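Local coordinates for protein acetylxylan esterase A (Aspergillus awamori, PDB 5X6S) that removes acetyl side groups from the backbone of acetylated xylans, acting as a secreted serine esterase in the breakdown of plant biomass, at residues A[20-25]-A[56-61]. Sequence-based numbering, arbitrary orientation.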
loop_
_atom_site.group_PDB
_atom_site.type_symbol
_atom_site.label_atom_id
_atom_site.label_comp_id
_atom_site.label_asym_id
_atom_site.label_seq_id
_atom_site.Cartn_x
_atom_site.Cartn_y
_atom_site.Cartn_z
ATOM N N TYR A 20 -5.234 12.816 -17.266
ATOM C CA TYR A 20 -4.320 13.942 -17.466
ATOM C C TYR A 20 -3.449 14.074 -16.257
ATOM O O TYR A 20 -3.927 13.958 -15.122
ATOM C CB TYR A 20 -5.050 15.255 -17.723
ATOM C CG TYR A 20 -5.969 15.210 -18.940
ATOM C CD1 TYR A 20 -7.207 14.618 -18.871
ATOM C CD2 TYR A 20 -5.569 15.723 -20.150
ATOM C CE1 TYR A 20 -8.081 14.596 -19.957
ATOM C CE2 TYR A 20 -6.418 15.706 -21.260
ATOM C CZ TYR A 20 -7.671 15.132 -21.152
ATOM O OH TYR A 20 -8.492 15.044 -22.235
ATOM N N ILE A 21 -2.164 14.334 -16.464
ATOM C CA ILE A 21 -1.245 14.563 -15.345
ATOM C C ILE A 21 -0.493 15.869 -15.424
ATOM O O ILE A 21 -0.117 16.334 -16.515
ATOM C CB ILE A 21 -0.225 13.423 -15.166
ATOM C CG1 ILE A 21 0.681 13.276 -16.383
ATOM C CG2 ILE A 21 -0.949 12.123 -14.972
ATOM C CD1 ILE A 21 1.816 12.261 -16.105
ATOM N N TYR A 22 -0.297 16.497 -14.270
ATOM C CA TYR A 22 0.602 17.614 -14.181
ATOM C C TYR A 22 1.886 17.139 -13.535
ATOM O O TYR A 22 1.897 16.760 -12.360
ATOM C CB TYR A 22 0.037 18.800 -13.410
ATOM C CG TYR A 22 0.988 19.982 -13.403
ATOM C CD1 TYR A 22 1.028 20.887 -14.464
ATOM C CD2 TYR A 22 1.847 20.204 -12.352
ATOM C CE1 TYR A 22 1.950 21.972 -14.463
ATOM C CE2 TYR A 22 2.729 21.273 -12.331
ATOM C CZ TYR A 22 2.774 22.166 -13.404
ATOM O OH TYR A 22 3.651 23.235 -13.368
ATOM N N VAL A 23 2.975 17.240 -14.299
ATOM C CA VAL A 23 4.307 16.924 -13.785
ATOM C C VAL A 23 5.062 18.245 -13.567
ATOM O O VAL A 23 5.333 18.956 -14.541
ATOM C CB VAL A 23 5.108 16.004 -14.744
ATOM C CG1 VAL A 23 6.440 15.623 -14.122
ATOM C CG2 VAL A 23 4.329 14.727 -15.066
ATOM N N PRO A 24 5.337 18.609 -12.305
ATOM C CA PRO A 24 5.935 19.920 -12.105
ATOM C C PRO A 24 7.385 20.016 -12.591
ATOM O O PRO A 24 8.072 19.012 -12.724
ATOM C CB PRO A 24 5.891 20.092 -10.597
ATOM C CG PRO A 24 5.931 18.694 -10.037
ATOM C CD PRO A 24 5.131 17.893 -11.041
ATOM N N ASN A 25 7.799 21.227 -12.885
ATOM C CA ASN A 25 9.212 21.527 -13.066
ATOM C C ASN A 25 10.062 21.143 -11.878
ATOM O O ASN A 25 11.061 20.488 -12.066
ATOM C CB ASN A 25 9.369 23.005 -13.396
ATOM C CG ASN A 25 8.905 23.288 -14.794
ATOM O OD1 ASN A 25 9.116 22.451 -15.719
ATOM N ND2 ASN A 25 8.258 24.436 -14.995
ATOM N N LEU A 56 0.773 23.979 -5.966
ATOM C CA LEU A 56 1.390 23.299 -4.807
ATOM C C LEU A 56 2.431 22.214 -5.192
ATOM O O LEU A 56 3.436 22.017 -4.466
ATOM C CB LEU A 56 0.305 22.752 -3.892
ATOM C CG LEU A 56 -0.596 23.784 -3.177
ATOM C CD1 LEU A 56 -1.877 23.148 -2.667
ATOM C CD2 LEU A 56 0.154 24.504 -2.037
ATOM N N SER A 57 2.217 21.529 -6.312
ATOM C CA SER A 57 3.175 20.519 -6.817
ATOM C C SER A 57 4.530 21.148 -7.123
ATOM O O SER A 57 5.548 20.524 -7.022
ATOM C CB SER A 57 2.646 19.827 -8.064
ATOM O OG SER A 57 2.893 20.569 -9.225
ATOM N N GLU A 58 4.529 22.424 -7.477
ATOM C CA GLU A 58 5.779 23.129 -7.688
ATOM C C GLU A 58 6.497 23.462 -6.385
ATOM O O GLU A 58 7.702 23.690 -6.395
ATOM C CB GLU A 58 5.567 24.380 -8.543
ATOM C CG GLU A 58 5.136 24.063 -9.988
ATOM C CD GLU A 58 6.212 23.451 -10.871
ATOM O OE1 GLU A 58 7.372 23.251 -10.421
ATOM O OE2 GLU A 58 5.884 23.130 -12.034
ATOM N N GLN A 59 5.778 23.477 -5.265
ATOM C CA GLN A 59 6.416 23.634 -3.994
ATOM C C GLN A 59 6.917 22.292 -3.501
ATOM O O GLN A 59 8.067 22.180 -3.034
ATOM C CB GLN A 59 5.480 24.229 -2.977
ATOM C CG GLN A 59 5.096 25.653 -3.291
ATOM C CD GLN A 59 3.926 26.137 -2.452
ATOM O OE1 GLN A 59 3.849 25.854 -1.226
ATOM N NE2 GLN A 59 2.981 26.839 -3.124
ATOM N N TYR A 60 6.060 21.278 -3.594
ATOM C CA TYR A 60 6.287 19.990 -2.878
ATOM C C TYR A 60 6.757 18.864 -3.776
ATOM O O TYR A 60 7.211 17.816 -3.298
ATOM C CB TYR A 60 5.014 19.626 -2.090
ATOM C CG TYR A 60 4.687 20.588 -0.973
ATOM C CD1 TYR A 60 5.461 20.640 0.181
ATOM C CD2 TYR A 60 3.633 21.483 -1.088
ATOM C CE1 TYR A 60 5.152 21.532 1.199
ATOM C CE2 TYR A 60 3.341 22.381 -0.090
ATOM C CZ TYR A 60 4.112 22.409 1.043
ATOM O OH TYR A 60 3.776 23.293 2.043
ATOM N N GLY A 61 6.703 19.077 -5.081
ATOM C CA GLY A 61 7.302 18.169 -6.055
ATOM C C GLY A 61 6.548 16.905 -6.399
ATOM O O GLY A 61 7.129 16.005 -7.038
#
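Strand 18-23 and the residues that follow it, near one margin of the central sheet, meet the last turn of helix 53-60, and the carboxylate of Glu58 holds the two together. Its OE2 accepts twice: the hydroxyl OH of Tyr22 donates to the anti lone pair of OE2 at 2.6 Å, and the backbone N of Asn25 donates to the syn lone pair of OE2 at 2.8 Å, with a bent N-H...O angle of 144°. The other oxygen, OE1, takes the N-H of Asn26, so the consecutive amides of Asn25 and Asn26 are gripped by one side chain; a bend at chi2 (-71°) brings the acid there. Tyr22, its CG anti to the backbone N, is long enough to carry its hydroxyl from the strand to the helix, and its ring plane stands 79° from the carboxylate. In this alpha/beta-hydrolase fold the helix leads into strand 63-68, the antiparallel neighbour of strand 18-23. Ser57 is small enough to sit at the ring's edge, OG lying 3.2 Å from Tyr22 CE2 while bonding back to Ala54 O within its own helix. Pro24, a compact ring with no N-H needing a partner, sets CB 3.3 Å from Ser57 OG and packs against Glu58. Gly61, first beyond the helix, takes a positive phi that favours glycine.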